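Local coordinates for putative malic enzyme ((S)-malate:NAD+ oxidoreductase (decarboxylating)) (Streptococcus pyogenes, PDB 2A9F), which probably catalyses the NAD+-dependent oxidative decarboxylation of (S)-malate, with a divalent metal ion, magnesium or manganese, as cofactor, at the interface of chains A and B. Numbering follows the deposited sequence. Chains: chain A/B, putative malic enzyme ((S)-malate:NAD+ oxidoreductase (decarboxylating)).

The interface of chains A and B. Residues chain A 38, 43-44, 46-47, 61; chain B 9-10, 12-13, 15, 90.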
ATOM      1  N   ILE A  38      11.675 -11.169 -17.512  1.00 55.28           N
ATOM      2  CA  ILE A  38      10.392 -11.820 -17.382  1.00 57.22           C
ATOM      3  C   ILE A  38       9.544 -11.074 -16.344  1.00 58.17           C
ATOM      4  O   ILE A  38       8.374 -10.756 -16.593  1.00 60.03           O
ATOM      5  CB  ILE A  38      10.596 -13.289 -16.957  1.00 57.13           C
ATOM      6  CG1 ILE A  38      11.324 -14.042 -18.077  1.00 55.60           C
ATOM      7  CG2 ILE A  38       9.261 -13.938 -16.624  1.00 58.60           C
ATOM      8  CD1 ILE A  38      11.631 -15.491 -17.763  1.00 52.70           C
ATOM      9  N   GLY A  43       9.470  -8.380 -21.003  1.00 56.79           N
ATOM     10  CA  GLY A  43       8.243  -9.170 -20.930  1.00 56.23           C
ATOM     11  C   GLY A  43       7.020  -8.573 -20.238  1.00 54.81           C
ATOM     12  O   GLY A  43       5.904  -8.627 -20.766  1.00 55.60           O
ATOM     13  N   VAL A  44       7.221  -8.010 -19.051  1.00 52.61           N
ATOM     14  CA  VAL A  44       6.134  -7.413 -18.283  1.00 52.06           C
ATOM     15  C   VAL A  44       5.203  -6.526 -19.109  1.00 52.81           C
ATOM     16  O   VAL A  44       4.039  -6.346 -18.758  1.00 51.28           O
ATOM     17  CB  VAL A  44       6.684  -6.572 -17.089  1.00 51.24           C
ATOM     18  CG1 VAL A  44       7.263  -5.261 -17.586  1.00 50.40           C
ATOM     19  CG2 VAL A  44       5.596  -6.323 -16.087  1.00 48.54           C
ATOM     20  N   SER A  46       3.719  -7.108 -21.728  1.00 55.54           N
ATOM     21  CA  SER A  46       2.604  -7.885 -22.267  1.00 58.08           C
ATOM     22  C   SER A  46       1.587  -8.277 -21.203  1.00 55.95           C
ATOM     23  O   SER A  46       0.468  -8.669 -21.524  1.00 56.87           O
ATOM     24  CB  SER A  46       3.128  -9.133 -22.974  1.00 58.25           C
ATOM     25  OG  SER A  46       3.928  -9.886 -22.088  1.00 63.44           O
ATOM     26  N   VAL A  47       1.981  -8.186 -19.938  1.00 55.72           N
ATOM     27  CA  VAL A  47       1.075  -8.492 -18.845  1.00 52.70           C
ATOM     28  C   VAL A  47       0.191  -7.264 -18.722  1.00 52.43           C
ATOM     29  O   VAL A  47      -1.017  -7.359 -18.478  1.00 52.31           O
ATOM     30  CB  VAL A  47       1.810  -8.675 -17.542  1.00 51.79           C
ATOM     31  CG1 VAL A  47       0.804  -8.959 -16.425  1.00 52.77           C
ATOM     32  CG2 VAL A  47       2.810  -9.787 -17.678  1.00 50.36           C
ATOM     33  N   LEU A  61      -3.732 -11.685 -12.978  1.00 48.86           N
ATOM     34  CA  LEU A  61      -2.340 -11.318 -13.212  1.00 47.67           C
ATOM     35  C   LEU A  61      -1.662 -10.328 -12.257  1.00 47.79           C
ATOM     36  O   LEU A  61      -0.485 -10.033 -12.419  1.00 50.15           O
ATOM     37  CB  LEU A  61      -2.215 -10.818 -14.663  1.00 44.60           C
ATOM     38  CG  LEU A  61      -2.895 -11.712 -15.725  1.00 39.57           C
ATOM     39  CD1 LEU A  61      -2.915 -11.011 -17.070  1.00 37.64           C
ATOM     40  CD2 LEU A  61      -2.187 -13.042 -15.838  1.00 34.70           C
TER
ATOM     41  N   GLN B   9       7.714 -12.146 -22.745  1.00 73.28           N
ATOM     42  CA  GLN B   9       6.429 -11.504 -22.512  1.00 72.91           C
ATOM     43  C   GLN B   9       5.321 -12.538 -22.329  1.00 71.49           C
ATOM     44  O   GLN B   9       4.342 -12.304 -21.620  1.00 70.52           O
ATOM     45  CB  GLN B   9       6.125 -10.555 -23.674  1.00 75.88           C
ATOM     46  CG  GLN B   9       7.158  -9.427 -23.792  1.00 79.47           C
ATOM     47  CD  GLN B   9       6.906  -8.482 -24.950  1.00 82.10           C
ATOM     48  OE1 GLN B   9       6.917  -8.890 -26.117  1.00 84.27           O
ATOM     49  NE2 GLN B   9       6.683  -7.211 -24.636  1.00 82.01           N
ATOM     50  N   LEU B  10       5.485 -13.689 -22.964  1.00 69.87           N
ATOM     51  CA  LEU B  10       4.522 -14.767 -22.833  1.00 67.38           C
ATOM     52  C   LEU B  10       5.170 -15.814 -21.950  1.00 67.80           C
ATOM     53  O   LEU B  10       4.565 -16.301 -20.999  1.00 67.21           O
ATOM     54  CB  LEU B  10       4.198 -15.376 -24.198  1.00 66.17           C
ATOM     55  CG  LEU B  10       3.177 -16.519 -24.231  1.00 65.27           C
ATOM     56  CD1 LEU B  10       2.676 -16.659 -25.647  1.00 65.63           C
ATOM     57  CD2 LEU B  10       3.790 -17.832 -23.734  1.00 63.38           C
ATOM     58  N   LEU B  12       6.404 -15.958 -19.631  1.00 66.72           N
ATOM     59  CA  LEU B  12       6.398 -15.509 -18.260  1.00 63.84           C
ATOM     60  C   LEU B  12       5.123 -16.008 -17.616  1.00 64.39           C
ATOM     61  O   LEU B  12       5.107 -17.099 -17.031  1.00 65.31           O
ATOM     62  CB  LEU B  12       6.488 -13.979 -18.174  1.00 61.48           C
ATOM     63  CG  LEU B  12       5.404 -12.960 -18.521  1.00 57.19           C
ATOM     64  CD1 LEU B  12       4.510 -12.701 -17.313  1.00 57.48           C
ATOM     65  CD2 LEU B  12       6.088 -11.660 -18.922  1.00 54.52           C
ATOM     66  N   GLU B  13       4.045 -15.243 -17.788  1.00 63.61           N
ATOM     67  CA  GLU B  13       2.758 -15.549 -17.179  1.00 60.75           C
ATOM     68  C   GLU B  13       2.903 -16.442 -15.975  1.00 59.71           C
ATOM     69  O   GLU B  13       2.308 -17.516 -15.853  1.00 58.76           O
ATOM     70  CB  GLU B  13       1.767 -16.106 -18.179  1.00 57.83           C
ATOM     71  CG  GLU B  13       0.762 -15.034 -18.564  1.00 56.46           C
ATOM     72  CD  GLU B  13       1.393 -13.881 -19.332  1.00 55.87           C
ATOM     73  OE1 GLU B  13       2.535 -13.499 -18.995  1.00 54.55           O
ATOM     74  OE2 GLU B  13       0.743 -13.353 -20.268  1.00 52.76           O
ATOM     75  N   ALA B  15       2.643 -14.593 -13.631  1.00 48.04           N
ATOM     76  CA  ALA B  15       1.641 -13.708 -13.084  1.00 46.13           C
ATOM     77  C   ALA B  15       0.358 -14.485 -12.798  1.00 45.49           C
ATOM     78  O   ALA B  15      -0.318 -14.244 -11.809  1.00 41.09           O
ATOM     79  CB  ALA B  15       1.369 -12.580 -14.069  1.00 43.55           C
ATOM     80  N   PRO B  90       1.064  -4.363 -13.065  1.00 47.76           N
ATOM     81  CA  PRO B  90       2.115  -5.362 -13.300  1.00 47.15           C
ATOM     82  C   PRO B  90       3.507  -4.708 -13.316  1.00 47.40           C
ATOM     83  O   PRO B  90       4.467  -5.259 -12.776  1.00 46.54           O
ATOM     84  CB  PRO B  90       1.737  -5.943 -14.659  1.00 45.22           C
ATOM     85  CG  PRO B  90       0.252  -5.823 -14.661  1.00 47.53           C
ATOM     86  CD  PRO B  90       0.038  -4.429 -14.121  1.00 46.51           C
TER
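The N-terminal segment of chain B, a loop through B:Gln9 and B:Leu12 leading into helix 14-19 with B:Ala15, lies against the N-terminal malic-enzyme domain of chain A, where it meets the start of helix 45-53 and the ends of helices 33-39 and 58-61. The patch belongs to a two-fold interface, and its centre is about 7 Å from A:Tyr40, the predicted proton donor. The two-fold pairing may be the functional dimer, in which case the segment would pack close to the partner's active site.

Polar contact centres on the hydroxyl of A:Ser46. With chi1 at 56°, its OG reaches back to A:Gly43 O within its own chain at 2.7 Å, a fairly straight approach to that carbonyl (153°). OG also bonds to B:Gln9 O across the interface, but from above the carbonyl plane at a C=O...donor angle of 102°. This link is doubtful: it is very short, OG crowds B:Gln9 CB, and one hydroxyl hydrogen cannot fully serve both carbonyls.

Apolar packing lies beside this link. A:Val47 spreads its two methyls over different parts of chain B: CG1, anti to the backbone N, meets the ring of B:Pro90, from helix 85-102, at CB, 3.6 Å away, whereas CG2 touches B:Leu12 CD1 at 3.4 Å. The other branch of B:Leu12 turns towards the A:Gly43 backbone, its CD2 also lying 3.4 Å from A:Ile38 O. Further on, the methyl CB of B:Ala15 rests 3.6 Å from A:Leu61 O, with A:Leu61 CD2 slightly farther.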